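Local atomic coordinates of microbial serine proteinases; subtilisin (Bacillus subtilis, PDB entry 2GKO), a protein that hydrolyses peptide bonds in proteins as a cold-adapted, calcium-binding subtilisin-type serine endopeptidase. Residues A1-P7 against S87-G91; S23-I28 against A260-A264; L98-K102 against H121-Q125. All blocks are in the same frame, centred on the assembly; numbering follows the deposited sequence.

Contact 1: A1-P7 against S87-G91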
ATOM      1  N   ALA A   1       3.049   5.725  24.613  1.00 33.92           N
ATOM      2  CA  ALA A   1       3.370   6.478  23.363  1.00 33.36           C
ATOM      3  C   ALA A   1       4.231   5.630  22.427  1.00 32.42           C
ATOM      4  O   ALA A   1       4.635   4.516  22.781  1.00 32.84           O
ATOM      5  CB  ALA A   1       4.088   7.787  23.702  1.00 33.58           C
ATOM      6  N   ALA A   2       4.509   6.167  21.239  1.00 31.05           N
ATOM      7  CA  ALA A   2       5.393   5.501  20.275  1.00 30.01           C
ATOM      8  C   ALA A   2       6.834   5.706  20.697  1.00 29.20           C
ATOM      9  O   ALA A   2       7.149   6.678  21.378  1.00 29.41           O
ATOM     10  CB  ALA A   2       5.172   6.053  18.866  1.00 29.54           C
ATOM     11  N   SER A   3       7.702   4.783  20.311  1.00 27.95           N
ATOM     12  CA  SER A   3       9.146   4.948  20.507  1.00 27.01           C
ATOM     13  C   SER A   3       9.808   5.542  19.258  1.00 25.99           C
ATOM     14  O   SER A   3      11.011   5.821  19.263  1.00 26.24           O
ATOM     15  CB  SER A   3       9.798   3.608  20.878  1.00 26.99           C
ATOM     16  OG  SER A   3       9.581   2.618  19.884  1.00 26.69           O
ATOM     17  N   GLN A   4       9.029   5.697  18.185  1.00 24.59           N
ATOM     18  CA  GLN A   4       9.463   6.380  16.969  1.00 22.99           C
ATOM     19  C   GLN A   4       8.356   7.282  16.453  1.00 22.31           C
ATOM     20  O   GLN A   4       7.182   6.925  16.494  1.00 22.46           O
ATOM     21  CB  GLN A   4       9.867   5.378  15.876  1.00 22.88           C
ATOM     22  CG  GLN A   4      10.743   4.241  16.374  1.00 22.47           C
ATOM     23  CD  GLN A   4      11.241   3.326  15.261  1.00 20.10           C
ATOM     24  OE1 GLN A   4      11.512   2.135  15.500  1.00 21.91           O
ATOM     25  NE2 GLN A   4      11.409   3.881  14.073  1.00 18.94           N
ATOM     26  N   SER A   5       8.724   8.469  16.003  1.00 20.63           N
ATOM     27  CA  SER A   5       7.785   9.389  15.369  1.00 19.54           C
ATOM     28  C   SER A   5       7.749   9.129  13.871  1.00 17.81           C
ATOM     29  O   SER A   5       6.683   9.006  13.285  1.00 16.71           O
ATOM     30  CB  SER A   5       8.191  10.844  15.632  1.00 19.65           C
ATOM     31  OG  SER A   5       8.184  11.110  17.033  1.00 22.61           O
ATOM     32  N   THR A   6       8.931   9.059  13.259  1.00 16.52           N
ATOM     33  CA  THR A   6       9.088   8.860  11.826  1.00 16.10           C
ATOM     34  C   THR A   6      10.066   7.721  11.613  1.00 15.30           C
ATOM     35  O   THR A   6      11.283   7.886  11.632  1.00 14.41           O
ATOM     36  CB  THR A   6       9.554  10.132  11.143  1.00 16.60           C
ATOM     37  OG1 THR A   6      10.723  10.629  11.820  1.00 17.39           O
ATOM     38  CG2 THR A   6       8.490  11.218  11.320  1.00 17.21           C
ATOM     39  N   PRO A   7       9.518   6.522  11.479  1.00 13.77           N
ATOM     40  CA  PRO A   7      10.308   5.348  11.121  1.00 13.05           C
ATOM     41  C   PRO A   7      11.169   5.508   9.877  1.00 11.67           C
ATOM     42  O   PRO A   7      10.932   6.378   9.037  1.00 11.21           O
ATOM     43  CB  PRO A   7       9.216   4.310  10.872  1.00 12.40           C
ATOM     44  CG  PRO A   7       8.159   4.691  11.840  1.00 12.74           C
ATOM     45  CD  PRO A   7       8.107   6.171  11.732  1.00 13.29           C
ATOM     46  N   SER A  87       2.953  12.556  20.249  1.00 19.55           N
ATOM     47  CA  SER A  87       3.950  11.567  20.675  1.00 19.41           C
ATOM     48  C   SER A  87       3.871  10.220  19.955  1.00 18.18           C
ATOM     49  O   SER A  87       4.654   9.321  20.238  1.00 18.73           O
ATOM     50  CB  SER A  87       3.784  11.299  22.172  1.00 20.25           C
ATOM     51  OG  SER A  87       4.058  12.493  22.883  1.00 24.67           O
ATOM     52  N   GLY A  88       2.907  10.066  19.058  1.00 16.46           N
ATOM     53  CA  GLY A  88       2.757   8.810  18.347  1.00 15.32           C
ATOM     54  C   GLY A  88       3.517   8.733  17.041  1.00 14.13           C
ATOM     55  O   GLY A  88       4.337   9.594  16.701  1.00 14.53           O
ATOM     56  N   VAL A  89       3.238   7.664  16.291  1.00 12.47           N
ATOM     57  CA  VAL A  89       3.857   7.435  15.004  1.00 11.59           C
ATOM     58  C   VAL A  89       3.107   8.143  13.867  1.00 10.86           C
ATOM     59  O   VAL A  89       1.895   8.332  13.942  1.00 10.34           O
ATOM     60  CB  VAL A  89       4.001   5.894  14.727  1.00 11.37           C
ATOM     61  CG1 VAL A  89       2.683   5.274  14.257  1.00 11.50           C
ATOM     62  CG2 VAL A  89       5.121   5.626  13.729  1.00 12.33           C
ATOM     63  N   TYR A  90       3.852   8.536  12.845  1.00 10.80           N
ATOM     64  CA  TYR A  90       3.363   9.214  11.667  1.00 11.60           C
ATOM     65  C   TYR A  90       3.497   8.283  10.468  1.00 11.16           C
ATOM     66  O   TYR A  90       4.513   7.596  10.311  1.00 11.09           O
ATOM     67  CB  TYR A  90       4.179  10.476  11.389  1.00 11.63           C
ATOM     68  CG  TYR A  90       3.865  11.626  12.309  1.00 13.17           C
ATOM     69  CD1 TYR A  90       4.586  11.804  13.487  1.00 15.31           C
ATOM     70  CD2 TYR A  90       2.871  12.529  11.999  1.00 13.62           C
ATOM     71  CE1 TYR A  90       4.297  12.887  14.342  1.00 14.87           C
ATOM     72  CE2 TYR A  90       2.574  13.600  12.844  1.00 14.82           C
ATOM     73  CZ  TYR A  90       3.288  13.768  13.997  1.00 16.93           C
ATOM     74  OH  TYR A  90       2.961  14.856  14.798  1.00 19.23           O
ATOM     75  N   GLY A  91       2.463   8.271   9.638  1.00 11.18           N
ATOM     76  CA  GLY A  91       2.513   7.651   8.336  1.00 10.76           C
ATOM     77  C   GLY A  91       2.662   8.689   7.250  1.00 10.92           C
ATOM     78  O   GLY A  91       2.822   9.896   7.489  1.00 11.32           O
TER
HETATM   79  O   HOH W   1       5.679  11.626  17.674  1.00 21.93           O
HETATM   80  O   HOH W   2       7.599  10.054  19.935  1.00 47.42           O

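Contact 2: S23-I28 against A260-A264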
ATOM      1  N   SER A  23       2.782  15.174   6.664  1.00 14.14           N
ATOM      2  CA  SER A  23       1.660  16.003   6.269  1.00 14.32           C
ATOM      3  C   SER A  23       1.007  15.504   4.993  1.00 14.65           C
ATOM      4  O   SER A  23       1.595  14.731   4.222  1.00 13.44           O
ATOM      5  CB  SER A  23       2.134  17.455   6.049  1.00 14.39           C
ATOM      6  OG  SER A  23       2.984  17.544   4.916  1.00 15.69           O
ATOM      7  N   GLY A  24      -0.216  15.975   4.761  1.00 14.31           N
ATOM      8  CA  GLY A  24      -0.843  15.835   3.466  1.00 14.17           C
ATOM      9  C   GLY A  24      -1.820  14.668   3.356  1.00 13.44           C
ATOM     10  O   GLY A  24      -1.950  13.863   4.271  1.00 13.62           O
ATOM     11  N   GLY A  25      -2.511  14.616   2.231  1.00 14.09           N
ATOM     12  CA  GLY A  25      -3.503  13.588   1.957  1.00 13.75           C
ATOM     13  C   GLY A  25      -4.938  14.016   2.182  1.00 14.31           C
ATOM     14  O   GLY A  25      -5.845  13.202   2.041  1.00 14.31           O
ATOM     15  N   ALA A  26      -5.158  15.287   2.536  1.00 14.85           N
ATOM     16  CA  ALA A  26      -6.495  15.751   2.879  1.00 15.30           C
ATOM     17  C   ALA A  26      -7.501  15.456   1.779  1.00 15.27           C
ATOM     18  O   ALA A  26      -7.260  15.715   0.608  1.00 15.45           O
ATOM     19  CB  ALA A  26      -6.482  17.239   3.194  1.00 16.01           C
ATOM     20  N   GLY A  27      -8.637  14.903   2.176  1.00 14.95           N
ATOM     21  CA  GLY A  27      -9.720  14.630   1.254  1.00 14.71           C
ATOM     22  C   GLY A  27      -9.653  13.302   0.533  1.00 13.44           C
ATOM     23  O   GLY A  27     -10.661  12.886  -0.021  1.00 12.99           O
ATOM     24  N   ILE A  28      -8.499  12.633   0.568  1.00 12.61           N
ATOM     25  CA  ILE A  28      -8.338  11.385  -0.152  1.00 12.18           C
ATOM     26  C   ILE A  28      -8.580  10.246   0.791  1.00 11.58           C
ATOM     27  O   ILE A  28      -8.116  10.259   1.929  1.00 12.44           O
ATOM     28  CB  ILE A  28      -6.940  11.275  -0.772  1.00 12.16           C
ATOM     29  CG1 ILE A  28      -6.608  12.527  -1.599  1.00 14.01           C
ATOM     30  CG2 ILE A  28      -6.848  10.005  -1.617  1.00 13.23           C
ATOM     31  CD1 ILE A  28      -7.553  12.817  -2.730  1.00 14.68           C
ATOM     32  N   ALA A 260      -1.928   9.167  -2.026  1.00 11.97           N
ATOM     33  CA  ALA A 260      -2.930  10.046  -1.414  1.00 12.20           C
ATOM     34  C   ALA A 260      -2.406  11.462  -1.207  1.00 12.31           C
ATOM     35  O   ALA A 260      -3.122  12.433  -1.443  1.00 12.41           O
ATOM     36  CB  ALA A 260      -3.406   9.468  -0.105  1.00 11.93           C
ATOM     37  N   LYS A 261      -1.158  11.565  -0.781  1.00 13.19           N
ATOM     38  CA  LYS A 261      -0.478  12.845  -0.609  1.00 13.63           C
ATOM     39  C   LYS A 261      -0.404  13.586  -1.951  1.00 14.42           C
ATOM     40  O   LYS A 261      -0.642  14.816  -2.018  1.00 15.91           O
ATOM     41  CB  LYS A 261       0.928  12.587  -0.050  1.00 13.56           C
ATOM     42  CG  LYS A 261       1.682  13.813   0.403  1.00 14.51           C
ATOM     43  CD  LYS A 261       2.969  13.432   1.121  1.00 15.17           C
ATOM     44  CE  LYS A 261       3.884  14.647   1.322  1.00 16.13           C
ATOM     45  NZ  LYS A 261       3.329  15.635   2.273  1.00 15.44           N
ATOM     46  N   ILE A 262      -0.071  12.857  -3.017  1.00 13.74           N
ATOM     47  CA  ILE A 262      -0.034  13.425  -4.354  1.00 14.39           C
ATOM     48  C   ILE A 262      -1.438  13.854  -4.785  1.00 14.64           C
ATOM     49  O   ILE A 262      -1.651  14.983  -5.237  1.00 14.65           O
ATOM     50  CB  ILE A 262       0.559  12.397  -5.355  1.00 14.07           C
ATOM     51  CG1 ILE A 262       2.043  12.186  -5.072  1.00 14.62           C
ATOM     52  CG2 ILE A 262       0.362  12.831  -6.803  1.00 15.31           C
ATOM     53  CD1 ILE A 262       2.623  10.968  -5.769  1.00 14.78           C
ATOM     54  N   TRP A 263      -2.413  12.963  -4.609  1.00 14.38           N
ATOM     55  CA  TRP A 263      -3.764  13.193  -5.099  1.00 14.94           C
ATOM     56  C   TRP A 263      -4.400  14.417  -4.449  1.00 15.20           C
ATOM     57  O   TRP A 263      -5.129  15.152  -5.111  1.00 16.02           O
ATOM     58  CB  TRP A 263      -4.655  11.953  -4.883  1.00 14.79           C
ATOM     59  CG  TRP A 263      -5.666  11.714  -5.961  1.00 14.80           C
ATOM     60  CD1 TRP A 263      -6.135  12.615  -6.894  1.00 14.65           C
ATOM     61  CD2 TRP A 263      -6.325  10.475  -6.249  1.00 13.77           C
ATOM     62  NE1 TRP A 263      -7.017  11.999  -7.740  1.00 15.18           N
ATOM     63  CE2 TRP A 263      -7.150  10.680  -7.371  1.00 14.38           C
ATOM     64  CE3 TRP A 263      -6.273   9.196  -5.685  1.00 12.69           C
ATOM     65  CZ2 TRP A 263      -7.932   9.662  -7.916  1.00 15.66           C
ATOM     66  CZ3 TRP A 263      -7.036   8.195  -6.226  1.00 14.71           C
ATOM     67  CH2 TRP A 263      -7.862   8.430  -7.319  1.00 14.26           C
ATOM     68  N   ALA A 264      -4.114  14.628  -3.166  1.00 15.85           N
ATOM     69  CA  ALA A 264      -4.722  15.698  -2.380  1.00 16.76           C
ATOM     70  C   ALA A 264      -4.319  17.063  -2.920  1.00 17.68           C
ATOM     71  O   ALA A 264      -5.057  18.041  -2.777  1.00 18.05           O
ATOM     72  CB  ALA A 264      -4.328  15.568  -0.942  1.00 16.72           C
TER
HETATM   73  O   HOH W   3      -1.125  16.293   0.237  1.00 12.68           O
HETATM   74  O   HOH W   4      -7.018  18.373  -0.877  1.00 42.29           O

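Contact 3: L98-K102 against H121-Q125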
ATOM      1  N   LEU A  98      -9.249   7.223   6.502  1.00 10.17           N
ATOM      2  CA  LEU A  98      -9.127   5.768   6.501  1.00  9.44           C
ATOM      3  C   LEU A  98     -10.480   5.096   6.313  1.00  9.70           C
ATOM      4  O   LEU A  98     -11.421   5.368   7.053  1.00  8.69           O
ATOM      5  CB  LEU A  98      -8.514   5.276   7.823  1.00  9.69           C
ATOM      6  CG  LEU A  98      -8.422   3.772   8.044  1.00  9.61           C
ATOM      7  CD1 LEU A  98      -7.563   3.117   6.943  1.00  9.48           C
ATOM      8  CD2 LEU A  98      -7.893   3.519   9.426  1.00 11.25           C
ATOM      9  N   TRP A  99     -10.555   4.211   5.318  1.00  9.53           N
ATOM     10  CA  TRP A  99     -11.675   3.282   5.155  1.00  9.89           C
ATOM     11  C   TRP A  99     -11.122   1.906   5.467  1.00  9.84           C
ATOM     12  O   TRP A  99     -10.377   1.330   4.671  1.00  9.77           O
ATOM     13  CB  TRP A  99     -12.228   3.286   3.732  1.00  9.88           C
ATOM     14  CG  TRP A  99     -12.859   4.547   3.312  1.00  9.95           C
ATOM     15  CD1 TRP A  99     -12.890   5.742   4.000  1.00 10.97           C
ATOM     16  CD2 TRP A  99     -13.533   4.785   2.082  1.00  9.91           C
ATOM     17  NE1 TRP A  99     -13.565   6.690   3.272  1.00  9.95           N
ATOM     18  CE2 TRP A  99     -13.962   6.137   2.082  1.00 11.23           C
ATOM     19  CE3 TRP A  99     -13.826   3.989   0.968  1.00  9.30           C
ATOM     20  CZ2 TRP A  99     -14.670   6.702   1.008  1.00 11.99           C
ATOM     21  CZ3 TRP A  99     -14.526   4.551  -0.091  1.00 10.67           C
ATOM     22  CH2 TRP A  99     -14.952   5.882  -0.055  1.00 11.34           C
ATOM     23  N   ALA A 100     -11.438   1.423   6.660  1.00  9.56           N
ATOM     24  CA  ALA A 100     -10.926   0.160   7.170  1.00  9.52           C
ATOM     25  C   ALA A 100     -11.934  -0.899   6.748  1.00  9.85           C
ATOM     26  O   ALA A 100     -13.031  -0.975   7.314  1.00  9.61           O
ATOM     27  CB  ALA A 100     -10.768   0.213   8.701  1.00 10.11           C
ATOM     28  N   TYR A 101     -11.576  -1.680   5.723  1.00  8.63           N
ATOM     29  CA  TYR A 101     -12.439  -2.745   5.190  1.00  9.10           C
ATOM     30  C   TYR A 101     -11.821  -4.098   5.560  1.00  9.65           C
ATOM     31  O   TYR A 101     -10.742  -4.458   5.061  1.00  9.20           O
ATOM     32  CB  TYR A 101     -12.552  -2.617   3.671  1.00  9.21           C
ATOM     33  CG  TYR A 101     -13.462  -1.522   3.155  1.00  8.61           C
ATOM     34  CD1 TYR A 101     -13.986  -0.523   3.992  1.00  9.18           C
ATOM     35  CD2 TYR A 101     -13.792  -1.474   1.791  1.00  8.62           C
ATOM     36  CE1 TYR A 101     -14.813   0.509   3.475  1.00  9.12           C
ATOM     37  CE2 TYR A 101     -14.625  -0.492   1.275  1.00  9.88           C
ATOM     38  CZ  TYR A 101     -15.138   0.506   2.114  1.00 10.77           C
ATOM     39  OH  TYR A 101     -15.935   1.474   1.553  1.00 11.45           O
ATOM     40  N   LYS A 102     -12.484  -4.855   6.440  1.00  9.02           N
ATOM     41  CA  LYS A 102     -11.964  -6.151   6.873  1.00  9.06           C
ATOM     42  C   LYS A 102     -12.364  -7.176   5.814  1.00  9.98           C
ATOM     43  O   LYS A 102     -13.545  -7.403   5.598  1.00 10.77           O
ATOM     44  CB  LYS A 102     -12.462  -6.533   8.264  1.00  8.24           C
ATOM     45  CG  LYS A 102     -11.895  -7.823   8.808  1.00  8.67           C
ATOM     46  CD  LYS A 102     -12.312  -8.028  10.248  1.00 10.61           C
ATOM     47  CE  LYS A 102     -11.694  -9.283  10.803  1.00 11.82           C
ATOM     48  NZ  LYS A 102     -12.034  -9.519  12.252  1.00 12.38           N
ATOM     49  N   HIS A 121     -17.201  -2.563  -3.527  1.00 11.93           N
ATOM     50  CA  HIS A 121     -17.841  -1.598  -2.645  1.00 12.08           C
ATOM     51  C   HIS A 121     -17.076  -0.277  -2.593  1.00 12.09           C
ATOM     52  O   HIS A 121     -17.671   0.796  -2.634  1.00 12.25           O
ATOM     53  CB  HIS A 121     -18.052  -2.169  -1.245  1.00 12.34           C
ATOM     54  CG  HIS A 121     -18.829  -1.253  -0.348  1.00 14.26           C
ATOM     55  ND1 HIS A 121     -20.126  -0.865  -0.629  1.00 16.61           N
ATOM     56  CD2 HIS A 121     -18.471  -0.584   0.774  1.00 13.76           C
ATOM     57  CE1 HIS A 121     -20.545  -0.034   0.313  1.00 17.20           C
ATOM     58  NE2 HIS A 121     -19.561   0.151   1.174  1.00 15.24           N
ATOM     59  N   ALA A 122     -15.750  -0.352  -2.555  1.00 11.52           N
ATOM     60  CA  ALA A 122     -14.918   0.832  -2.551  1.00 12.11           C
ATOM     61  C   ALA A 122     -15.158   1.631  -3.829  1.00 12.23           C
ATOM     62  O   ALA A 122     -15.283   2.837  -3.794  1.00 12.51           O
ATOM     63  CB  ALA A 122     -13.451   0.455  -2.424  1.00 12.30           C
ATOM     64  N   GLY A 123     -15.226   0.941  -4.968  1.00 12.96           N
ATOM     65  CA  GLY A 123     -15.541   1.598  -6.232  1.00 13.37           C
ATOM     66  C   GLY A 123     -16.923   2.236  -6.221  1.00 13.18           C
ATOM     67  O   GLY A 123     -17.077   3.364  -6.700  1.00 13.27           O
ATOM     68  N   ASP A 124     -17.902   1.539  -5.664  1.00 13.95           N
ATOM     69  CA  ASP A 124     -19.276   2.033  -5.607  1.00 13.68           C
ATOM     70  C   ASP A 124     -19.363   3.264  -4.718  1.00 14.37           C
ATOM     71  O   ASP A 124     -20.127   4.195  -5.007  1.00 14.96           O
ATOM     72  CB  ASP A 124     -20.226   0.945  -5.117  1.00 13.88           C
ATOM     73  CG  ASP A 124     -20.434  -0.142  -6.145  1.00 14.68           C
ATOM     74  OD1 ASP A 124     -20.840  -1.239  -5.749  1.00 19.24           O
ATOM     75  OD2 ASP A 124     -20.210   0.033  -7.363  1.00 16.32           O
ATOM     76  N   GLN A 125     -18.560   3.280  -3.662  1.00 13.61           N
ATOM     77  CA  GLN A 125     -18.494   4.419  -2.743  1.00 13.43           C
ATOM     78  C   GLN A 125     -17.801   5.606  -3.396  1.00 13.80           C
ATOM     79  O   GLN A 125     -18.203   6.755  -3.204  1.00 13.66           O
ATOM     80  CB  GLN A 125     -17.764   4.017  -1.446  1.00 13.43           C
ATOM     81  CG  GLN A 125     -18.554   3.111  -0.546  1.00 13.67           C
ATOM     82  CD  GLN A 125     -19.682   3.829   0.144  1.00 13.96           C
ATOM     83  OE1 GLN A 125     -19.431   4.629   1.024  1.00 14.44           O
ATOM     84  NE2 GLN A 125     -20.926   3.585  -0.282  1.00 16.26           N
TER

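Contact 1: A1-P7 against S87-G91
Ser-87 O is reached by two donors: Ala-2 N, through a long and weak hydrogen bond of 3.3 Å between N and O, and water 2, which in turn donates to Ser-5 OG. That hydroxyl also donates to water 1, with 2.6 Å from Ser-5 OG to the water oxygen, and water 1 passes the bond on to Gly-88 O. The Ser-5 hydroxyl thus reaches the other segment through these two waters. Its OG stands beside its own backbone N (chi1 -61°), on the flank where both waters collect. The direct and sound link is Tyr-90 N to Ser-5 O, 2.9 Å, with the donor in the carbonyl plane and a C=O...N angle of 160°. The same oxygen also lies in the plane of the Tyr-90 ring at its edge, 3.5 Å from CD1, so that the carbonyl is flanked by both the peptide and the aromatic ring. Gln-4 O, by contrast, is buried here without any polar partner; CG2 of Val-89 lies beside it.

The apolar half of the contact centres on Val-89. CG2, anti to its backbone N, is directed at the ring of Pro-7 and comes 3.6 Å from CD, the two side chains crossing at about a right angle. At the chain end, Ala-2 CB rests on the peptide between Gly-88 and Val-89, 3.6 Å from Val-89 N. Tyr-234 and Tyr-242 of the hairpin 233-236/242-245 flank Ala-2, and Asp-43 OD2 accepts from Val-89 N. The pairing of the N-terminal arm, which runs into helix 8-14, with the loop that follows helix 71-80 is characteristic of the subtilisin fold; many relatives bind a calcium ion at this junction, where none is seen here.

Contact 2: S23-I28 against A260-A264
Ile-28 drops into the furrow that Ala-260, Trp-263 and Ala-264 form along helix 248-265, just where a type II beta turn, Gly-25 to Ile-28, leads into strand 29-34 of the subtilisin alpha/beta sheet. Each branch of the isoleucine meets a different wall. CG2 lies on Ala-260 CB at 3.8 Å, while CG1 presses on the backbone, 3.6 Å from Ala-264 N. CD1 extends to Trp-263 and touches its CB at 3.7 Å, the two side chains crossing at about a right angle. The indole itself runs on toward strand 133-137, where Val-134 meets both Trp-263 and Ile-28.

The helix returns a bump of its own. Ala-264 CB packs closely against one face of the turn, 3.3 Å from Ala-26 O and 3.5 Å from Gly-25 C. Gly-25 lies close on the helix, its CA against Ala-260 O; its positive phi (100°) is of the kind that suits glycine, as is that of Gly-27 inside the turn.

Beyond the glycines, Lys-261 reaches straight out from the helix in extended form and bends at its last bond (chi4 68°), which carries the ammonium up to the loop. NZ donates to Ser-23 O at 2.8 Å, approaching from above the carbonyl plane, 57° out of it, with the aliphatic CD and CE lying alongside the same oxygen. A weak bond from Lys-261 NZ to Tyr-14 OH ties helix 8-14 to this corner. Two waters bridge backbone groups of loop and helix: water 3 accepts from Gly-25 N and donates to Lys-261 O, and water 4 donates to Ala-26 O (3.1 Å) and to Ala-264 O (2.8 Å).

Contact 3: L98-K102 against H121-Q125
A beta-alpha-beta crossover brings strand 97-102 and helix 112-129 together, and the aromatic residues Trp-99 and Tyr-101 on one side of the strand meet His-121, Ala-122 and Gln-125 on the helix. The short axes run roughly antiparallel, at 150°, and are 11.7 Å apart at closest approach, a spacing bridged by the length of the rings. The outer rim of the Trp-99 indole reaches Gln-125: CZ3 and CH2 both lie 3.6 Å from its CB. Ala-122 O sits near the plane of the same indole, at its edge, 4.2 Å from CZ3.

Tyr-101 packs on Ala-122 and on the His-121 and Gln-125 side chains. Its CE2 is 4.0 Å from Ala-122 CB, and Ala-122 N lies in the plane of the phenol at the ring edge. The hydroxyl oxygen abuts a pair of side chains packed on each other, 3.4 Å from His-121 CD2 and 3.7 Å from Gln-125 CG. The rings of Tyr-101 and His-121 meet obliquely, their planes inclined by 37°. With CG anti to the backbone N (chi1 -174°) the imidazole lies beside the phenol; Gln-125 CG sits over one of its faces, 3.5 Å above the plane and offset toward the rim.

In the alpha/beta fold of subtilisins, this helix covers one side of the parallel sheet and delivers the chain to strand 133-137, with strand 29-34 lying between the two strands it connects. Ala-122 accordingly also touches Ile-135. The polar nitrogens are paired with strand 48-53: His-121 NE2 is hydrogen-bonded to Lys-52 NZ, and Trp-99 NE1 donates to Glu-49 OE1. Glu-49, together with Asn-29 and Asp-97, coordinates a bound calcium ion, which makes the Trp-99 indole a second-shell neighbour of the metal.

How the contacts relate
Contact 3 is the buried one, a side-chain interface of rings and aliphatic carbons between sheet and helix. Contacts 1 and 2 are only partly buried, each with a modest apolar core; contact 1 is held by backbone-to-backbone bonds, contact 2 by a lysine ammonium on a loop carbonyl, and both by bridging waters. Contact 1 joins two irregular segments at the periphery, about 19 Å from the chain centre, whereas contact 2 sets a loop on a regular helix and contact 3 a strand on one. Contacts 2 and 3 serve the same sheet: Ile-28 leads into strand 29-34, the direct neighbour of strand 97-102, and the centres of contacts 2 and 3 lie about 17 Å apart.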